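Local atomic coordinates of beta-1,4-exocellulase (Thermobifida fusca, PDB entry 4AVO), a protein that breaks down cellulose as a family 6 cellobiohydrolase acting on beta-1,4-glycosidic bonds, here as its catalytic domain with a substituted catalytic residue. Residues A[214-219]-A[276-281]; A[78-83]-A[130-135]; A[32-37]-A[349-354]; A[58-63]-A[115-120]. The protein carries 1 engineered substitution. All coordinates share one frame; numbering follows the deposited sequence. Where two conformers were deposited one is given.

Contact 1: residues A[214-219]-A[276-281]. With CA (calcium ion), chain C.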
# COMPACT_ATOMS: atom_id res chain seq x y z
N SER A 214 -6.83 -14.07 17.01
CA SER A 214 -7.11 -14.21 15.59
C SER A 214 -6.80 -15.63 15.08
O SER A 214 -6.04 -16.37 15.71
CB SER A 214 -6.34 -13.16 14.78
OG SER A 214 -6.65 -13.24 13.39
N THR A 215 -7.44 -16.00 13.98
CA THR A 215 -7.05 -17.16 13.17
C THR A 215 -7.04 -16.73 11.70
O THR A 215 -7.51 -15.64 11.35
CB THR A 215 -7.98 -18.40 13.34
OG1 THR A 215 -9.16 -18.25 12.54
CG2 THR A 215 -8.36 -18.65 14.81
N VAL A 216 -6.52 -17.60 10.83
CA VAL A 216 -6.50 -17.31 9.39
C VAL A 216 -7.90 -17.07 8.80
O VAL A 216 -8.02 -16.49 7.73
CB VAL A 216 -5.76 -18.40 8.57
CG1 VAL A 216 -4.30 -18.52 9.03
CG2 VAL A 216 -6.49 -19.75 8.65
N ASP A 217 -8.94 -17.50 9.52
CA ASP A 217 -10.30 -17.32 9.02
C ASP A 217 -10.80 -15.88 9.10
O ASP A 217 -11.88 -15.57 8.59
CB ASP A 217 -11.28 -18.28 9.71
CG ASP A 217 -11.28 -19.66 9.06
OD1 ASP A 217 -10.67 -19.84 7.99
OD2 ASP A 217 -11.90 -20.58 9.64
N TYR A 218 -10.02 -14.99 9.71
CA TYR A 218 -10.35 -13.56 9.69
C TYR A 218 -9.69 -12.83 8.53
O TYR A 218 -9.85 -11.62 8.39
CB TYR A 218 -9.94 -12.88 11.00
CG TYR A 218 -10.78 -13.25 12.19
CD1 TYR A 218 -12.18 -13.21 12.15
CD2 TYR A 218 -10.18 -13.63 13.38
CE1 TYR A 218 -12.95 -13.55 13.27
CE2 TYR A 218 -10.92 -13.97 14.50
CZ TYR A 218 -12.30 -13.93 14.43
OH TYR A 218 -13.02 -14.27 15.55
N VAL A 219 -8.95 -13.57 7.70
CA VAL A 219 -8.14 -12.95 6.66
C VAL A 219 -8.72 -13.27 5.28
O VAL A 219 -8.69 -14.42 4.82
CB VAL A 219 -6.66 -13.38 6.75
CG1 VAL A 219 -5.85 -12.79 5.60
CG2 VAL A 219 -6.07 -12.96 8.10
N LYS A 276 1.09 -22.36 3.61
CA LYS A 276 1.36 -22.10 5.02
C LYS A 276 0.14 -22.33 5.93
O LYS A 276 0.29 -22.61 7.12
CB LYS A 276 1.90 -20.67 5.20
CG LYS A 276 2.32 -20.31 6.63
CD LYS A 276 3.60 -21.03 7.04
CE LYS A 276 3.94 -20.78 8.50
NZ LYS A 276 5.28 -21.34 8.83
N GLY A 277 -1.05 -22.21 5.37
CA GLY A 277 -2.27 -22.46 6.13
C GLY A 277 -3.36 -21.42 6.02
O GLY A 277 -4.40 -21.55 6.67
N PHE A 278 -3.16 -20.39 5.21
CA PHE A 278 -4.25 -19.44 4.91
C PHE A 278 -5.31 -20.12 4.05
O PHE A 278 -5.04 -21.14 3.42
CB PHE A 278 -3.72 -18.16 4.26
CG PHE A 278 -3.03 -17.24 5.23
CD1 PHE A 278 -3.78 -16.33 5.97
CD2 PHE A 278 -1.66 -17.30 5.42
CE1 PHE A 278 -3.16 -15.47 6.88
CE2 PHE A 278 -1.03 -16.46 6.33
CZ PHE A 278 -1.78 -15.55 7.07
N ARG A 279 -6.52 -19.56 4.04
CA ARG A 279 -7.64 -20.14 3.30
C ARG A 279 -7.34 -20.24 1.81
O ARG A 279 -6.76 -19.34 1.23
CB ARG A 279 -8.90 -19.30 3.49
CG ARG A 279 -9.41 -19.21 4.91
CD ARG A 279 -10.64 -18.31 4.98
NE ARG A 279 -11.70 -18.77 4.08
CZ ARG A 279 -12.67 -19.61 4.43
NH1 ARG A 279 -12.73 -20.10 5.66
NH2 ARG A 279 -13.60 -19.96 3.54
N SER A 280 -7.77 -21.34 1.19
CA SER A 280 -7.53 -21.54 -0.24
C SER A 280 -8.31 -20.55 -1.12
O SER A 280 -8.03 -20.41 -2.31
CB SER A 280 -7.87 -22.97 -0.64
OG SER A 280 -9.26 -23.19 -0.56
N ASP A 281 -9.30 -19.87 -0.53
CA ASP A 281 -10.06 -18.87 -1.28
C ASP A 281 -9.62 -17.42 -1.05
O ASP A 281 -10.33 -16.48 -1.42
CB ASP A 281 -11.58 -19.03 -1.05
CG ASP A 281 -11.98 -18.97 0.42
OD1 ASP A 281 -11.16 -18.59 1.28
OD2 ASP A 281 -13.15 -19.31 0.71
CA CA C . -11.95 -14.89 -1.60
O HOH W 1 -7.22 -16.81 5.27
O HOH W 2 -11.39 -14.74 1.01
O HOH W 3 -11.20 -14.35 -3.87
O HOH W 4 -10.69 -12.90 -1.28
O HOH W 5 -13.30 -16.08 0.08
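Arg279 and Asp217 form the charged part of this contact. They belong to a salt-bridge network with Asp281, in the loops that lead into strands 221-224 and 283-287 of the family 6 alpha/beta barrel. Gly277 ends helix 262-276 with a Schellman motif. From CB, the Arg279 chain runs past Asp217. CG and CD both pass close to Asp217 OD1, and CD lies 3.4 Å from it. The chain then bends at chi3 (57°), which turns the guanidinium between two carboxylates. NE gives a bond to Asp281 OD1 at 2.9 Å, and NH2 one to Asp281 OD2, a side-on grip by two nitrogens. NH1 reaches Asp217 OD1 at 3.1 Å. That oxygen lies near the guanidinium plane but is approached from above its own carboxylate plane. An alanine in place of Asp281 takes away both acceptors of NE and NH2, and the guanidinium is then likely to be freer to swing away from Asp217. The backbone O of Asp281 binds the calcium ion at 2.3 Å, and Asp4 is another ligand. The apolar part lies beside this network. Val216 CG1 sits over one face of the Phe278 ring, 4.0 Å from its centroid, and Val219 CG1 approaches obliquely. Water 1 joins the backbones: it donates to Val216 O at 2.6 Å and to Val219 O, and accepts from Arg279 N.

Contact 2: residues A[78-83]-A[130-135]. With BGC (beta-D-glucopyranose), chain B.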
# COMPACT_ATOMS: atom_id res chain seq x y z
N GLN A 78 -13.31 1.00 1.00
CA GLN A 78 -12.03 0.56 1.57
C GLN A 78 -11.60 1.51 2.67
O GLN A 78 -11.58 2.73 2.48
CB GLN A 78 -10.96 0.48 0.48
CG GLN A 78 -11.19 -0.62 -0.54
CD GLN A 78 -10.22 -0.55 -1.70
OE1 GLN A 78 -10.61 -0.23 -2.83
NE2 GLN A 78 -8.95 -0.85 -1.44
N VAL A 79 -11.27 0.93 3.82
CA VAL A 79 -10.85 1.70 4.99
C VAL A 79 -9.47 1.19 5.41
O VAL A 79 -9.31 -0.01 5.63
CB VAL A 79 -11.86 1.54 6.16
CG1 VAL A 79 -11.41 2.31 7.40
CG2 VAL A 79 -13.25 2.00 5.72
N VAL A 80 -8.50 2.10 5.54
CA VAL A 80 -7.14 1.70 5.88
C VAL A 80 -6.91 1.87 7.38
O VAL A 80 -7.06 2.97 7.92
CB VAL A 80 -6.07 2.48 5.09
CG1 VAL A 80 -4.68 1.87 5.31
CG2 VAL A 80 -6.42 2.49 3.59
N ILE A 81 -6.56 0.77 8.03
CA ILE A 81 -6.25 0.75 9.45
C ILE A 81 -4.76 1.00 9.52
O ILE A 81 -3.96 0.17 9.07
CB ILE A 81 -6.63 -0.63 10.07
CG1 ILE A 81 -8.09 -0.97 9.77
CG2 ILE A 81 -6.30 -0.67 11.57
CD1 ILE A 81 -9.13 0.08 10.25
N TYR A 82 -4.38 2.15 10.07
CA TYR A 82 -3.00 2.62 9.96
C TYR A 82 -2.60 3.48 11.16
O TYR A 82 -2.43 4.70 11.04
CB TYR A 82 -2.82 3.38 8.64
CG TYR A 82 -1.40 3.77 8.32
CD1 TYR A 82 -0.42 2.80 8.11
CD2 TYR A 82 -1.03 5.12 8.20
CE1 TYR A 82 0.89 3.15 7.81
CE2 TYR A 82 0.28 5.48 7.90
CZ TYR A 82 1.23 4.49 7.71
OH TYR A 82 2.52 4.82 7.41
N ASN A 83 -2.44 2.84 12.32
CA ASN A 83 -2.04 3.57 13.51
C ASN A 83 -1.36 2.71 14.57
O ASN A 83 -1.53 2.94 15.77
CB ASN A 83 -3.25 4.31 14.12
CG ASN A 83 -2.85 5.49 15.00
OD1 ASN A 83 -1.81 6.11 14.78
ND2 ASN A 83 -3.69 5.82 15.97
N VAL A 130 -14.07 -3.06 3.19
CA VAL A 130 -12.79 -3.72 3.02
C VAL A 130 -11.81 -3.02 3.95
O VAL A 130 -11.54 -1.84 3.79
CB VAL A 130 -12.31 -3.68 1.55
CG1 VAL A 130 -10.83 -4.03 1.45
CG2 VAL A 130 -13.13 -4.64 0.71
N ALA A 131 -11.32 -3.75 4.95
CA ALA A 131 -10.37 -3.18 5.91
C ALA A 131 -8.96 -3.59 5.51
O ALA A 131 -8.62 -4.77 5.51
CB ALA A 131 -10.68 -3.64 7.33
N ILE A 132 -8.17 -2.59 5.13
CA ILE A 132 -6.77 -2.80 4.75
C ILE A 132 -5.91 -2.65 6.00
O ILE A 132 -5.85 -1.57 6.58
CB ILE A 132 -6.33 -1.79 3.66
CG1 ILE A 132 -7.24 -1.87 2.42
CG2 ILE A 132 -4.86 -2.01 3.28
CD1 ILE A 132 -7.19 -3.18 1.65
N ILE A 133 -5.26 -3.74 6.41
CA ILE A 133 -4.60 -3.77 7.72
C ILE A 133 -3.12 -3.40 7.73
O ILE A 133 -2.27 -4.17 7.27
CB ILE A 133 -4.81 -5.14 8.43
CG1 ILE A 133 -6.27 -5.61 8.31
CG2 ILE A 133 -4.33 -5.06 9.90
CD1 ILE A 133 -7.31 -4.72 8.97
N GLU A 134 -2.84 -2.20 8.24
CA GLU A 134 -1.50 -1.77 8.68
C GLU A 134 -0.36 -1.89 7.66
O GLU A 134 0.49 -2.79 7.73
CB GLU A 134 -1.14 -2.39 10.04
CG GLU A 134 -2.09 -1.97 11.16
CD GLU A 134 -1.97 -0.50 11.58
OE1 GLU A 134 -0.98 0.17 11.20
OE2 GLU A 134 -2.86 -0.01 12.32
N ILE A 135 -0.35 -0.93 6.74
CA ILE A 135 0.66 -0.81 5.70
C ILE A 135 2.05 -0.67 6.29
O ILE A 135 2.22 -0.00 7.31
CB ILE A 135 0.38 0.45 4.82
CG1 ILE A 135 -1.11 0.53 4.44
CG2 ILE A 135 1.29 0.51 3.60
CD1 ILE A 135 -1.68 -0.76 3.87
C2 BGC B . 4.12 5.56 2.27
C3 BGC B . 3.24 6.79 2.56
C4 BGC B . 2.15 6.56 3.61
C5 BGC B . 2.63 5.44 4.54
C6 BGC B . 2.00 4.11 4.14
C1 BGC B . 4.80 4.91 3.49
O2 BGC B . 5.15 6.07 1.45
O3 BGC B . 2.64 7.25 1.37
O4 BGC B . 1.80 7.79 4.28
O5 BGC B . 4.05 5.30 4.64
O6 BGC B . 2.71 3.56 3.06
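Val79 and Ile81 carry the tight part of this contact. Val79 N bonds to Val130 O at 2.8 Å, and Val79 O takes the N-H of Ile132. Ile81 N then bonds to Ile132 O, and Glu134 N to Ile81 O. On one face Ile81 CG1 packs on Ile133 CD1 at 3.9 Å, the two chains side by side. On the other, Gln78 CG lies along Val130 CB, but Gln78 NE2 is buried with no partner. Segments 78-81 and 130-133 run parallel, 26° apart. They belong to strands 75-81 and 127-133, with helix 103-119 between them in sequence, a beta-alpha-beta unit of the family 6 barrel. Beyond Ile133 the regular pairing gives way to loops at the C-terminal strand ends, where the sugar sites lie. There the Glu134 chain bends at chi2 (-70°) and brings OE2, through its syn lone pair, to Asn83 N at 2.9 Å. Tyr106 OH also bonds to OE2. Replacing Glu134 by alanine removes the carboxylate, which is likely to leave Asn83 N without its mate and free the loop there to shift. Ile135 O meets the Tyr82 ring at its edge, 3.5 Å from CE1. On the pocket side the protein packing yields to glucose, and Ile135 CG2 lies 3.4 Å from O6 of the chain B sugar.

Contact 3: residues A[32-37]-A[349-354]. With BGC (beta-D-glucopyranose), chain D; BGC (beta-D-glucopyranose), chain B.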
# COMPACT_ATOMS: atom_id res chain seq x y z
N ALA A 32 -11.71 12.40 -10.77
CA ALA A 32 -12.37 12.80 -9.53
C ALA A 32 -13.48 11.84 -9.06
O ALA A 32 -13.83 11.84 -7.88
CB ALA A 32 -12.91 14.22 -9.64
N ASN A 33 -14.00 11.02 -9.97
CA ASN A 33 -15.05 10.04 -9.64
C ASN A 33 -14.53 8.61 -9.45
O ASN A 33 -15.32 7.66 -9.38
CB ASN A 33 -16.18 10.10 -10.68
CG ASN A 33 -17.50 9.54 -10.15
OD1 ASN A 33 -18.11 8.67 -10.78
ND2 ASN A 33 -17.94 10.04 -9.00
N GLU A 34 -13.21 8.45 -9.37
CA GLU A 34 -12.61 7.15 -9.08
C GLU A 34 -12.66 6.84 -7.59
O GLU A 34 -12.64 7.75 -6.76
CB GLU A 34 -11.15 7.08 -9.55
CG GLU A 34 -10.96 7.18 -11.07
CD GLU A 34 -11.76 6.16 -11.87
OE1 GLU A 34 -11.85 4.98 -11.45
OE2 GLU A 34 -12.31 6.53 -12.92
N SER A 35 -12.69 5.55 -7.27
CA SER A 35 -12.74 5.09 -5.89
C SER A 35 -11.35 5.03 -5.26
O SER A 35 -10.44 4.42 -5.81
CB SER A 35 -13.39 3.71 -5.83
OG SER A 35 -13.56 3.31 -4.48
N THR A 36 -11.22 5.67 -4.10
CA THR A 36 -9.99 5.64 -3.31
C THR A 36 -10.31 5.22 -1.89
O THR A 36 -11.41 5.46 -1.38
CB THR A 36 -9.28 7.02 -3.30
OG1 THR A 36 -10.19 8.03 -2.84
CG2 THR A 36 -8.79 7.39 -4.70
N ALA A 37 -9.33 4.59 -1.24
CA ALA A 37 -9.49 4.15 0.15
C ALA A 37 -9.44 5.32 1.13
O ALA A 37 -8.77 6.33 0.88
CB ALA A 37 -8.42 3.12 0.50
N TYR A 349 -7.62 -4.75 -8.80
CA TYR A 349 -6.71 -3.61 -8.74
C TYR A 349 -7.47 -2.51 -8.03
O TYR A 349 -8.65 -2.29 -8.31
CB TYR A 349 -6.29 -3.13 -10.13
CG TYR A 349 -5.50 -4.14 -10.94
CD1 TYR A 349 -4.68 -5.09 -10.32
CD2 TYR A 349 -5.58 -4.16 -12.33
CE1 TYR A 349 -3.96 -6.02 -11.07
CE2 TYR A 349 -4.86 -5.08 -13.09
CZ TYR A 349 -4.06 -6.01 -12.45
OH TYR A 349 -3.36 -6.93 -13.19
N VAL A 350 -6.81 -1.83 -7.10
CA VAL A 350 -7.44 -0.81 -6.29
C VAL A 350 -6.54 0.41 -6.19
O VAL A 350 -5.34 0.33 -6.41
CB VAL A 350 -7.75 -1.32 -4.86
CG1 VAL A 350 -8.93 -2.29 -4.87
CG2 VAL A 350 -6.52 -1.97 -4.24
N TRP A 351 -7.15 1.54 -5.85
CA TRP A 351 -6.42 2.76 -5.50
C TRP A 351 -6.52 2.93 -3.99
O TRP A 351 -7.55 3.37 -3.47
CB TRP A 351 -7.03 3.96 -6.21
CG TRP A 351 -6.65 4.05 -7.66
CD1 TRP A 351 -6.06 3.09 -8.43
CD2 TRP A 351 -6.88 5.17 -8.53
NE1 TRP A 351 -5.88 3.55 -9.72
CE2 TRP A 351 -6.38 4.82 -9.80
CE3 TRP A 351 -7.45 6.44 -8.35
CZ2 TRP A 351 -6.43 5.69 -10.90
CZ3 TRP A 351 -7.50 7.31 -9.44
CH2 TRP A 351 -6.99 6.92 -10.70
N VAL A 352 -5.47 2.53 -3.29
CA VAL A 352 -5.48 2.59 -1.84
C VAL A 352 -4.81 3.87 -1.37
O VAL A 352 -5.42 4.67 -0.67
CB VAL A 352 -4.83 1.34 -1.22
CG1 VAL A 352 -4.74 1.47 0.30
CG2 VAL A 352 -5.68 0.13 -1.59
N LYS A 353 -3.55 4.06 -1.77
CA LYS A 353 -2.93 5.37 -1.61
C LYS A 353 -3.67 6.35 -2.54
O LYS A 353 -3.75 6.11 -3.74
CB LYS A 353 -1.45 5.32 -1.98
CG LYS A 353 -0.73 6.67 -1.89
CD LYS A 353 -0.60 7.17 -0.45
CE LYS A 353 0.12 8.51 -0.41
NZ LYS A 353 0.36 8.99 0.98
N PRO A 354 -4.25 7.43 -1.98
CA PRO A 354 -5.02 8.33 -2.84
C PRO A 354 -4.08 9.23 -3.65
O PRO A 354 -3.26 9.94 -3.06
CB PRO A 354 -5.84 9.16 -1.84
CG PRO A 354 -5.78 8.39 -0.54
CD PRO A 354 -4.40 7.78 -0.56
C2 BGC D . 0.25 9.07 5.70
C3 BGC D . -1.20 9.25 6.15
C4 BGC D . -2.14 9.36 4.96
C5 BGC D . -1.86 8.21 3.98
C6 BGC D . -2.69 8.32 2.69
C1 BGC D . 0.41 7.93 4.69
O2 BGC D . 1.05 8.86 6.84
O3 BGC D . -1.33 10.39 6.97
O4 BGC D . -3.47 9.32 5.42
O5 BGC D . -0.49 8.19 3.62
O6 BGC D . -2.25 9.43 1.93
C2 BGC B . 4.12 5.56 2.27
C3 BGC B . 3.24 6.79 2.56
C4 BGC B . 2.15 6.56 3.61
C5 BGC B . 2.63 5.44 4.54
C6 BGC B . 2.00 4.11 4.14
C1 BGC B . 4.80 4.91 3.49
O2 BGC B . 5.15 6.07 1.45
O3 BGC B . 2.64 7.25 1.37
O4 BGC B . 1.80 7.79 4.28
O5 BGC B . 4.05 5.30 4.64
O6 BGC B . 2.71 3.56 3.06
O HOH W 6 -9.85 1.86 -4.94
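Trp351, just past the end of strand 346-350, is the first residue of its segment to touch residues 32-37. Its N gives a bond to water 6 at 2.9 Å, and the water links it to Ser35 O. In the Trp351 side chain, chi1 -77° with chi2 13° sets the six-membered ring beside Glu34. Glu34 CB comes in obliquely, 3.7 Å from CZ3, while Thr36 CG2 meets the ring at its edge near CE3. Indole NE1 is held by Glu336 O. Trp351 O accepts from Ala37 N at 3.1 Å, in the carbonyl plane, and Thr36 CA adds a CA-H...O contact to it at 3.3 Å. The Ala37 N to Trp351 O bond spans the seam of the distorted family 6 barrel, where strands 38-40 and 346-350 are not paired with each other. Next, Val352 CG1 packs on Ala37 CB at 4.0 Å, and Asp287 OD1 takes the Val352 N-H. Lys353 turns from the seam into the glycan pocket. Its NZ bonds to O6 of the chain D glucose at 2.8 Å, and also to its O5 and to O3 of the chain B glucose; Ser358 O is a further acceptor. Pro354 comes last: its CG rests 3.9 Å from Ala37 O, and its CD lies near O6 of the chain D sugar.

Contact 4: residues A[58-63]-A[115-120]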
# COMPACT_ATOMS: atom_id res chain seq x y z
N GLY A 58 -15.46 11.92 9.58
CA GLY A 58 -15.04 10.82 10.45
C GLY A 58 -15.47 9.51 9.83
O GLY A 58 -16.06 9.49 8.73
N LEU A 59 -15.19 8.40 10.50
CA LEU A 59 -15.53 7.07 9.97
C LEU A 59 -17.03 6.92 9.74
O LEU A 59 -17.45 6.45 8.67
CB LEU A 59 -14.98 5.95 10.87
CG LEU A 59 -15.41 4.51 10.50
CD1 LEU A 59 -14.97 4.12 9.09
CD2 LEU A 59 -14.88 3.52 11.53
N ARG A 60 -17.83 7.32 10.73
CA ARG A 60 -19.29 7.25 10.61
C ARG A 60 -19.78 8.07 9.41
O ARG A 60 -20.63 7.60 8.66
CB ARG A 60 -19.98 7.70 11.90
CG ARG A 60 -21.49 7.41 11.93
CD ARG A 60 -22.12 7.81 13.27
NE ARG A 60 -21.60 7.01 14.38
CZ ARG A 60 -22.07 5.82 14.75
NH1 ARG A 60 -23.08 5.26 14.09
NH2 ARG A 60 -21.52 5.18 15.77
N ASP A 61 -19.24 9.28 9.24
CA ASP A 61 -19.58 10.12 8.08
C ASP A 61 -19.36 9.39 6.76
O ASP A 61 -20.20 9.42 5.87
CB ASP A 61 -18.75 11.41 8.08
CG ASP A 61 -19.08 12.34 9.23
OD1 ASP A 61 -20.25 12.37 9.67
OD2 ASP A 61 -18.16 13.05 9.69
N HIS A 62 -18.20 8.72 6.64
CA HIS A 62 -17.87 7.95 5.44
C HIS A 62 -18.79 6.77 5.21
O HIS A 62 -19.22 6.52 4.08
CB HIS A 62 -16.42 7.48 5.48
CG HIS A 62 -15.44 8.54 5.12
ND1 HIS A 62 -15.36 9.09 3.86
CD2 HIS A 62 -14.49 9.17 5.86
CE1 HIS A 62 -14.40 10.00 3.83
NE2 HIS A 62 -13.85 10.06 5.03
N LEU A 63 -19.09 6.03 6.28
CA LEU A 63 -19.98 4.89 6.15
C LEU A 63 -21.41 5.32 5.82
O LEU A 63 -22.08 4.66 5.03
CB LEU A 63 -19.92 4.00 7.39
CG LEU A 63 -18.56 3.36 7.68
CD1 LEU A 63 -18.62 2.52 8.95
CD2 LEU A 63 -18.05 2.52 6.48
N ALA A 115 -14.24 -0.55 15.59
CA ALA A 115 -15.11 -1.73 15.60
C ALA A 115 -16.54 -1.37 16.01
O ALA A 115 -17.50 -1.84 15.38
CB ALA A 115 -14.54 -2.81 16.52
N ASP A 116 -16.66 -0.53 17.04
CA ASP A 116 -17.96 -0.07 17.54
C ASP A 116 -18.76 0.63 16.46
O ASP A 116 -19.96 0.38 16.31
CB ASP A 116 -17.80 0.87 18.74
CG ASP A 116 -17.31 0.16 19.99
OD1 ASP A 116 -17.38 -1.08 20.05
OD2 ASP A 116 -16.83 0.86 20.90
N ILE A 117 -18.10 1.50 15.70
CA ILE A 117 -18.76 2.23 14.61
C ILE A 117 -19.15 1.28 13.49
O ILE A 117 -20.28 1.34 13.00
CB ILE A 117 -17.89 3.39 14.09
CG1 ILE A 117 -17.79 4.48 15.15
CG2 ILE A 117 -18.47 3.98 12.79
CD1 ILE A 117 -16.65 5.45 14.94
N MET A 118 -18.24 0.39 13.09
CA MET A 118 -18.54 -0.54 12.00
C MET A 118 -19.68 -1.49 12.36
O MET A 118 -20.50 -1.81 11.50
CB MET A 118 -17.29 -1.31 11.55
CG MET A 118 -16.24 -0.43 10.89
SD MET A 118 -14.89 -1.43 10.26
CE MET A 118 -13.89 -0.18 9.44
N TRP A 119 -19.75 -1.90 13.63
CA TRP A 119 -20.87 -2.72 14.12
C TRP A 119 -22.22 -2.06 13.86
O TRP A 119 -23.19 -2.75 13.55
CB TRP A 119 -20.73 -3.06 15.61
CG TRP A 119 -20.06 -4.39 15.87
CD1 TRP A 119 -18.85 -4.60 16.48
CD2 TRP A 119 -20.57 -5.69 15.53
NE1 TRP A 119 -18.57 -5.95 16.54
CE2 TRP A 119 -19.61 -6.64 15.96
CE3 TRP A 119 -21.73 -6.15 14.89
CZ2 TRP A 119 -19.78 -8.02 15.78
CZ3 TRP A 119 -21.90 -7.53 14.71
CH2 TRP A 119 -20.93 -8.45 15.15
N ASP A 120 -22.28 -0.74 13.98
CA ASP A 120 -23.51 0.02 13.77
C ASP A 120 -24.04 -0.05 12.34
O ASP A 120 -25.20 0.27 12.09
CB ASP A 120 -23.32 1.49 14.16
CG ASP A 120 -23.25 1.70 15.65
OD1 ASP A 120 -23.71 0.83 16.42
OD2 ASP A 120 -22.73 2.76 16.07
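The helical segments 59-63 and 115-119 run roughly parallel, 25° apart, with 10.1 Å between their axes. They come nearest at Arg60 and Ile117, whose CA atoms are 6.4 Å apart. Their helices, 59-70 and 103-119, lie on the outside of the distorted family 6 barrel, before and after strand 75-81 in the chain. Gly58 is the N-cap of the first helix, and its N bonds to Asp61 OD2 within the first turn. Ile117 fills the space between the helices. Its CG2 branch, anti to the backbone N, lies 3.8 Å from Leu59 CD2 and 4.1 Å from Leu63 CD1. The same methyl sits over one face of the Arg60 guanidinium, and CG1 approaches NH2. Met118 widens the apolar patch, its CG next to Leu59 CD2 at 4.2 Å. Ile46 of helix 44-47 touches Ile117 as well. The Arg60 chain extends to CD, then bends at chi3 (-64°) to reach Asp120. NH2 bonds to Asp120 OD2 at 2.7 Å, nearly straight, and that oxygen lies in the guanidinium plane. The two planes are 40° apart. One carboxylate oxygen thus accepts from both nitrogens, weakly from NH1, and the ion pair fixes the guanidinium against Ile117 at the more exposed edge of an otherwise apolar helix pair.

Overall arrangement
From the N terminus, residues 32-37 open contact 3, which closes only at 349-354 and so encloses the other three. Residues 58-63 open contact 4 and 78-83 open contact 2. Residues 115-120 then close contact 4 before 130-135 close contact 2, so these two cross. Contact 1 follows in series, joining 214-219 to 276-281. Contact 4 ties two outer helices together, and Met118 CE meets Val79 CG1 of contact 2, 4.1 Å away. Contact 2 pairs neighbouring barrel strands. Its Gln78 and Val80 pack on Ala37 of contact 3, which bridges the seam, and both contacts touch the chain B glucose. Contact 1 stands apart, joining loops beside the calcium ion.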